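Phosphoribosylformylglycinamidine synthase 2 (Thermus thermophilus, PDB 3VIU) belongs to the PurM-like (AIR synthase-related) protein family and carries bound adenosine-5'-diphosphate and magnesium in this structure. Local coordinates at residues A[81-86]-A[519-524]; A[105-110]-A[175-180]. All coordinates share one frame; numbering follows the deposited sequence.

Contact 1: residues A[81-86]-A[519-524]; sequences AFKIES and VVSGNV. With ADP (adenosine-5'-diphosphate), chain B; PO4 (phosphate ion), chain C.
N523 holds CG anti to its backbone N (chi1 -178°), which sends its amide across to strand 81-86. S86 keeps OG in the crowded position between its backbone N and carbonyl carbon. S521 does the same with its own OG, and K83 is extended from CB to NZ. The two strands run parallel, with only 3° between their directions, but their axes lie 5.4 Å apart and no backbone-to-backbone hydrogen bond joins them. Side chains make the junction instead.

At one end, the tip of the F82 ring meets V520 CG1, with CZ 3.6 Å away, and the two side chains cross at about a right angle. S521 OG sits 3.0 Å from F82 O and is hydrogen-bonded to T484 OG1; which of the two its proton serves is not settled. In the middle, N523 CB packs against I84 O. At the other end, N523 ND2 gives a weak, bent bond to S86 OG (3.0 Å, 124° at the hydrogen). That hydroxyl donates to phosphate ion O1 at 2.6 Å.

ADP is gripped from both strands. The K83 ammonium reaches past G522 O and donates to ADP O2B at 2.7 Å and to the bridging O3A. E85 OE1 lies 2.5 Å from the same O2B, so one of these two acid groups probably holds a proton and donates it to the other. On the other strand, G522 N donates to ribose O2' at 3.2 Å. G522 leaves room for the adenine, because a CB there would run into ADP N1. N523 O accepts a weak bond from ADP N6, and V524 CG2 packs on the same amino group. The contact joins the two PurM N-terminal-type domains of one chain and forms part of the ADP pocket at their interface.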
loop_
_atom_site.group_PDB
_atom_site.type_symbol
_atom_site.label_atom_id
_atom_site.label_comp_id
_atom_site.label_asym_id
_atom_site.label_seq_id
_atom_site.Cartn_x
_atom_site.Cartn_y
_atom_site.Cartn_z
ATOM N N ALA A 81 -0.737 12.868 -3.976
ATOM C CA ALA A 81 0.500 12.121 -3.928
ATOM C C ALA A 81 0.237 10.904 -3.062
ATOM O O ALA A 81 -0.519 10.975 -2.094
ATOM C CB ALA A 81 1.605 12.967 -3.314
ATOM N N PHE A 82 0.832 9.774 -3.417
ATOM C CA PHE A 82 0.666 8.583 -2.611
ATOM C C PHE A 82 1.754 7.572 -2.896
ATOM O O PHE A 82 2.449 7.648 -3.908
ATOM C CB PHE A 82 -0.725 7.961 -2.806
ATOM C CG PHE A 82 -0.995 7.462 -4.200
ATOM C CD1 PHE A 82 -1.199 8.351 -5.250
ATOM C CD2 PHE A 82 -1.087 6.101 -4.455
ATOM C CE1 PHE A 82 -1.494 7.884 -6.533
ATOM C CE2 PHE A 82 -1.384 5.627 -5.734
ATOM C CZ PHE A 82 -1.587 6.519 -6.772
ATOM N N LYS A 83 1.900 6.627 -1.980
ATOM C CA LYS A 83 2.911 5.597 -2.102
ATOM C C LYS A 83 2.746 4.606 -0.959
ATOM O O LYS A 83 2.117 4.912 0.059
ATOM C CB LYS A 83 4.298 6.231 -2.030
ATOM C CG LYS A 83 5.438 5.252 -2.147
ATOM C CD LYS A 83 6.727 5.913 -1.710
ATOM C CE LYS A 83 7.842 4.909 -1.570
ATOM N NZ LYS A 83 9.011 5.548 -0.919
ATOM N N ILE A 84 3.310 3.419 -1.136
ATOM C CA ILE A 84 3.244 2.390 -0.113
ATOM C C ILE A 84 4.671 1.929 0.166
ATOM O O ILE A 84 5.485 1.806 -0.751
ATOM C CB ILE A 84 2.339 1.212 -0.569
ATOM C CG1 ILE A 84 2.094 0.255 0.595
ATOM C CG2 ILE A 84 2.972 0.481 -1.739
ATOM C CD1 ILE A 84 1.106 -0.843 0.265
ATOM N N GLU A 85 4.974 1.712 1.440
ATOM C CA GLU A 85 6.301 1.293 1.895
ATOM C C GLU A 85 6.123 0.058 2.755
ATOM O O GLU A 85 5.007 -0.332 3.060
ATOM C CB GLU A 85 6.933 2.377 2.786
ATOM C CG GLU A 85 7.983 3.302 2.178
ATOM C CD GLU A 85 8.601 4.226 3.244
ATOM O OE1 GLU A 85 9.482 5.055 2.913
ATOM O OE2 GLU A 85 8.201 4.118 4.428
ATOM N N SER A 86 7.233 -0.533 3.171
ATOM C CA SER A 86 7.193 -1.699 4.042
ATOM C C SER A 86 8.190 -1.524 5.203
ATOM O O SER A 86 9.185 -0.802 5.080
ATOM C CB SER A 86 7.538 -2.966 3.256
ATOM O OG SER A 86 8.936 -3.088 3.063
ATOM N N VAL A 519 1.504 2.509 -12.981
ATOM C CA VAL A 519 2.204 2.594 -11.692
ATOM C C VAL A 519 2.699 4.016 -11.562
ATOM O O VAL A 519 3.074 4.643 -12.545
ATOM C CB VAL A 519 3.514 1.777 -11.610
ATOM C CG1 VAL A 519 3.416 0.748 -10.505
ATOM C CG2 VAL A 519 3.869 1.188 -12.951
ATOM N N VAL A 520 2.763 4.504 -10.339
ATOM C CA VAL A 520 3.223 5.854 -10.132
ATOM C C VAL A 520 4.285 5.852 -9.032
ATOM O O VAL A 520 5.066 6.795 -8.891
ATOM C CB VAL A 520 2.015 6.747 -9.789
ATOM C CG1 VAL A 520 1.658 6.628 -8.324
ATOM C CG2 VAL A 520 2.287 8.153 -10.217
ATOM N N SER A 521 4.317 4.763 -8.270
ATOM C CA SER A 521 5.277 4.598 -7.187
ATOM C C SER A 521 5.097 3.224 -6.578
ATOM O O SER A 521 4.198 2.468 -6.970
ATOM C CB SER A 521 5.070 5.657 -6.101
ATOM O OG SER A 521 3.850 5.452 -5.414
ATOM N N GLY A 522 5.945 2.893 -5.613
ATOM C CA GLY A 522 5.836 1.595 -4.984
ATOM C C GLY A 522 7.024 1.264 -4.113
ATOM O O GLY A 522 7.833 2.131 -3.801
ATOM N N ASN A 523 7.127 -0.002 -3.732
ATOM C CA ASN A 523 8.203 -0.465 -2.880
ATOM C C ASN A 523 8.492 -1.924 -3.166
ATOM O O ASN A 523 7.682 -2.629 -3.762
ATOM C CB ASN A 523 7.809 -0.321 -1.413
ATOM C CG ASN A 523 8.922 -0.739 -0.476
ATOM O OD1 ASN A 523 9.992 -0.140 -0.478
ATOM N ND2 ASN A 523 8.680 -1.776 0.324
ATOM N N VAL A 524 9.660 -2.378 -2.732
ATOM C CA VAL A 524 10.045 -3.766 -2.923
ATOM C C VAL A 524 10.797 -4.242 -1.705
ATOM O O VAL A 524 11.836 -3.692 -1.361
ATOM C CB VAL A 524 10.956 -3.957 -4.163
ATOM C CG1 VAL A 524 11.443 -5.404 -4.242
ATOM C CG2 VAL A 524 10.197 -3.588 -5.418
HETATM P PB ADP B . 12.269 5.692 0.221
HETATM O O1B ADP B . 13.490 4.966 0.670
HETATM O O2B ADP B . 10.976 5.046 0.930
HETATM O O3B ADP B . 12.424 7.317 0.644
HETATM P PA ADP B . 12.826 4.254 -2.030
HETATM O O1A ADP B . 14.246 4.565 -2.347
HETATM O O2A ADP B . 12.784 3.026 -0.973
HETATM O O3A ADP B . 12.098 5.587 -1.406
HETATM O "O5'" ADP B . 11.992 3.785 -3.355
HETATM C "C5'" ADP B . 12.821 3.935 -4.524
HETATM C "C4'" ADP B . 12.073 4.589 -5.723
HETATM O "O4'" ADP B . 11.644 3.576 -6.689
HETATM C "C3'" ADP B . 10.786 5.360 -5.331
HETATM O "O3'" ADP B . 10.607 6.475 -6.215
HETATM C "C2'" ADP B . 9.688 4.307 -5.478
HETATM O "O2'" ADP B . 8.401 4.891 -5.695
HETATM C "C1'" ADP B . 10.178 3.460 -6.655
HETATM N N9 ADP B . 9.769 2.055 -6.519
HETATM C C8 ADP B . 10.327 1.123 -5.689
HETATM N N7 ADP B . 9.725 -0.024 -5.820
HETATM C C5 ADP B . 8.742 0.091 -6.739
HETATM C C6 ADP B . 7.776 -0.790 -7.290
HETATM N N6 ADP B . 7.713 -2.110 -6.880
HETATM N N1 ADP B . 6.921 -0.314 -8.222
HETATM C C2 ADP B . 6.965 0.963 -8.633
HETATM N N3 ADP B . 7.859 1.822 -8.139
HETATM C C4 ADP B . 8.753 1.434 -7.204
HETATM P P PO4 C . 11.809 -4.316 4.966
HETATM O O1 PO4 C . 10.352 -4.055 4.970
HETATM O O2 PO4 C . 12.144 -5.262 6.055
HETATM O O3 PO4 C . 12.201 -4.905 3.665
HETATM O O4 PO4 C . 12.542 -3.040 5.172
HETATM O O HOH W 1 10.384 0.291 2.377
#

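Contact 2: residues A[105-110]-A[175-180]; sequences GILRDI and AMCLGL. With ADP (adenosine-5'-diphosphate), chain B.
Apolar packing carries this contact. Helix 105-110 lies on strand 175-180 with axes 8.0 Å apart and a crossing angle of -31°. C177 is the central side chain on the strand. Its SG is anti to the backbone N (chi1 -175°), and its CB is wedged between two isoleucines one helical turn apart. I106 CG1 and I110 CG1 each come to 3.5 Å from that CB. The sulphur is met by L107 CD1 at 3.4 Å, and I110 CG1 lies beside it too. L107 starts away from the strand, so only the end of its chain turns back to C177.

Contacts with the strand backbone come next. I106 CG1 and CD1 both rest against A175 O. I110 CG2 sits over G179, 3.6 Å from its CA. A CB on G179 would clash with this methyl, so the glycine lets the helix come close.

The polar side chains take no part in this packing. D109 lies at the flank of the helix, with OD1 3.1 Å from ADP O3B. D259 OD2 is close to the same OD1, so the ionisation of these acids may be perturbed. R108 NH1 bonds to Q305 OE1.

M176 and L178 point to the other face of the sheet, where both touch F82. The arrangement is helix-on-sheet packing of the alpha/beta PurM N-terminal-type domain, with helix 95-112 layered on the mixed sheet.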
loop_
_atom_site.group_PDB
_atom_site.type_symbol
_atom_site.label_atom_id
_atom_site.label_comp_id
_atom_site.label_asym_id
_atom_site.label_seq_id
_atom_site.Cartn_x
_atom_site.Cartn_y
_atom_site.Cartn_z
ATOM N N GLY A 105 7.815 7.318 8.428
ATOM C CA GLY A 105 8.530 7.361 7.166
ATOM C C GLY A 105 7.653 7.606 5.944
ATOM O O GLY A 105 7.959 8.475 5.121
ATOM N N ILE A 106 6.565 6.850 5.812
ATOM C CA ILE A 106 5.677 7.017 4.664
ATOM C C ILE A 106 5.119 8.445 4.640
ATOM O O ILE A 106 4.957 9.048 3.577
ATOM C CB ILE A 106 4.505 5.973 4.699
ATOM C CG1 ILE A 106 3.805 5.924 3.346
ATOM C CG2 ILE A 106 3.486 6.329 5.771
ATOM C CD1 ILE A 106 4.655 5.348 2.251
ATOM N N LEU A 107 4.850 8.986 5.823
ATOM C CA LEU A 107 4.315 10.338 5.963
ATOM C C LEU A 107 5.291 11.376 5.421
ATOM O O LEU A 107 4.887 12.342 4.765
ATOM C CB LEU A 107 4.031 10.632 7.435
ATOM C CG LEU A 107 2.595 10.728 7.954
ATOM C CD1 LEU A 107 1.648 9.883 7.129
ATOM C CD2 LEU A 107 2.592 10.300 9.427
ATOM N N ARG A 108 6.575 11.175 5.704
ATOM C CA ARG A 108 7.601 12.096 5.248
ATOM C C ARG A 108 7.780 12.058 3.731
ATOM O O ARG A 108 8.029 13.092 3.113
ATOM C CB ARG A 108 8.928 11.806 5.963
ATOM C CG ARG A 108 8.911 12.204 7.438
ATOM C CD ARG A 108 10.307 12.202 8.032
ATOM N NE ARG A 108 10.824 10.857 8.241
ATOM C CZ ARG A 108 10.445 10.056 9.234
ATOM N NH1 ARG A 108 10.972 8.843 9.341
ATOM N NH2 ARG A 108 9.548 10.471 10.125
ATOM N N ASP A 109 7.640 10.877 3.129
ATOM C CA ASP A 109 7.768 10.758 1.679
ATOM C C ASP A 109 6.678 11.569 0.988
ATOM O O ASP A 109 6.916 12.203 -0.034
ATOM C CB ASP A 109 7.641 9.303 1.222
ATOM C CG ASP A 109 8.860 8.476 1.549
ATOM O OD1 ASP A 109 9.988 8.990 1.401
ATOM O OD2 ASP A 109 8.690 7.302 1.935
ATOM N N ILE A 110 5.476 11.527 1.548
ATOM C CA ILE A 110 4.345 12.250 0.990
ATOM C C ILE A 110 4.513 13.752 1.215
ATOM O O ILE A 110 4.194 14.554 0.341
ATOM C CB ILE A 110 3.036 11.769 1.636
ATOM C CG1 ILE A 110 2.857 10.265 1.379
ATOM C CG2 ILE A 110 1.866 12.595 1.138
ATOM C CD1 ILE A 110 3.058 9.848 -0.051
ATOM N N ALA A 175 2.694 0.349 4.885
ATOM C CA ALA A 175 1.834 1.494 5.134
ATOM C C ALA A 175 1.726 2.356 3.887
ATOM O O ALA A 175 2.728 2.700 3.257
ATOM C CB ALA A 175 2.369 2.316 6.297
HETATM N N MSE A 176 0.499 2.696 3.529
HETATM C CA MSE A 176 0.256 3.525 2.367
HETATM C C MSE A 176 -0.197 4.894 2.857
HETATM O O MSE A 176 -0.891 4.994 3.866
HETATM C CB MSE A 176 -0.827 2.889 1.503
HETATM C CG MSE A 176 -1.152 3.645 0.237
HETATM SE SE MSE A 176 -2.606 2.753 -0.701
HETATM C CE MSE A 176 -3.021 4.107 -2.021
ATOM N N CYS A 177 0.207 5.949 2.155
ATOM C CA CYS A 177 -0.199 7.285 2.544
ATOM C C CYS A 177 -0.717 8.138 1.382
ATOM O O CYS A 177 -0.187 8.094 0.278
ATOM C CB CYS A 177 0.957 8.002 3.241
ATOM S SG CYS A 177 0.497 9.629 3.899
ATOM N N LEU A 178 -1.768 8.906 1.651
ATOM C CA LEU A 178 -2.367 9.798 0.665
ATOM C C LEU A 178 -2.189 11.245 1.114
ATOM O O LEU A 178 -2.433 11.576 2.278
ATOM C CB LEU A 178 -3.868 9.518 0.512
ATOM C CG LEU A 178 -4.325 8.845 -0.778
ATOM C CD1 LEU A 178 -3.872 7.402 -0.785
ATOM C CD2 LEU A 178 -5.830 8.932 -0.892
ATOM N N GLY A 179 -1.765 12.106 0.192
ATOM C CA GLY A 179 -1.589 13.507 0.519
ATOM C C GLY A 179 -2.114 14.373 -0.607
ATOM O O GLY A 179 -2.037 13.982 -1.779
ATOM N N LEU A 180 -2.671 15.537 -0.278
ATOM C CA LEU A 180 -3.170 16.411 -1.328
ATOM C C LEU A 180 -2.411 17.717 -1.362
ATOM O O LEU A 180 -1.822 18.147 -0.367
ATOM C CB LEU A 180 -4.683 16.670 -1.196
ATOM C CG LEU A 180 -5.323 17.674 -0.236
ATOM C CD1 LEU A 180 -4.759 19.067 -0.430
ATOM C CD2 LEU A 180 -6.816 17.706 -0.496
HETATM P PB ADP B . 12.269 5.692 0.221
HETATM O O1B ADP B . 13.490 4.966 0.670
HETATM O O2B ADP B . 10.976 5.046 0.930
HETATM O O3B ADP B . 12.424 7.317 0.644
HETATM P PA ADP B . 12.826 4.254 -2.030
HETATM O O1A ADP B . 14.246 4.565 -2.347
HETATM O O2A ADP B . 12.784 3.026 -0.973
HETATM O O3A ADP B . 12.098 5.587 -1.406
HETATM O "O5'" ADP B . 11.992 3.785 -3.355
HETATM C "C5'" ADP B . 12.821 3.935 -4.524
HETATM C "C4'" ADP B . 12.073 4.589 -5.723
HETATM O "O4'" ADP B . 11.644 3.576 -6.689
HETATM C "C3'" ADP B . 10.786 5.360 -5.331
HETATM O "O3'" ADP B . 10.607 6.475 -6.215
HETATM C "C2'" ADP B . 9.688 4.307 -5.478
HETATM O "O2'" ADP B . 8.401 4.891 -5.695
HETATM C "C1'" ADP B . 10.178 3.460 -6.655
HETATM N N9 ADP B . 9.769 2.055 -6.519
HETATM C C8 ADP B . 10.327 1.123 -5.689
HETATM N N7 ADP B . 9.725 -0.024 -5.820
HETATM C C5 ADP B . 8.742 0.091 -6.739
HETATM C C6 ADP B . 7.776 -0.790 -7.290
HETATM N N6 ADP B . 7.713 -2.110 -6.880
HETATM N N1 ADP B . 6.921 -0.314 -8.222
HETATM C C2 ADP B . 6.965 0.963 -8.633
HETATM N N3 ADP B . 7.859 1.822 -8.139
HETATM C C4 ADP B . 8.753 1.434 -7.204
#

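Overall arrangement
The two contacts meet at strands 78-86 and 172-182, neighbours in one antiparallel part of the sheet, and their centres are 9 Å apart. A probable hydrogen bond, A81 N to G179 O at 2.8 Å, is part of this pairing. Contact 2 packs helix 95-112 on one face of the sheet. F82 lies on the other, toward the second domain and contact 1. Both contacts reach ADP: contact 1 at the adenine, ribose and phosphates, contact 2 through D109 at the outer phosphate. E85 OE1 and D109 OD2 are 2.6 Å apart, so one of these acids may be protonated beside the ligand.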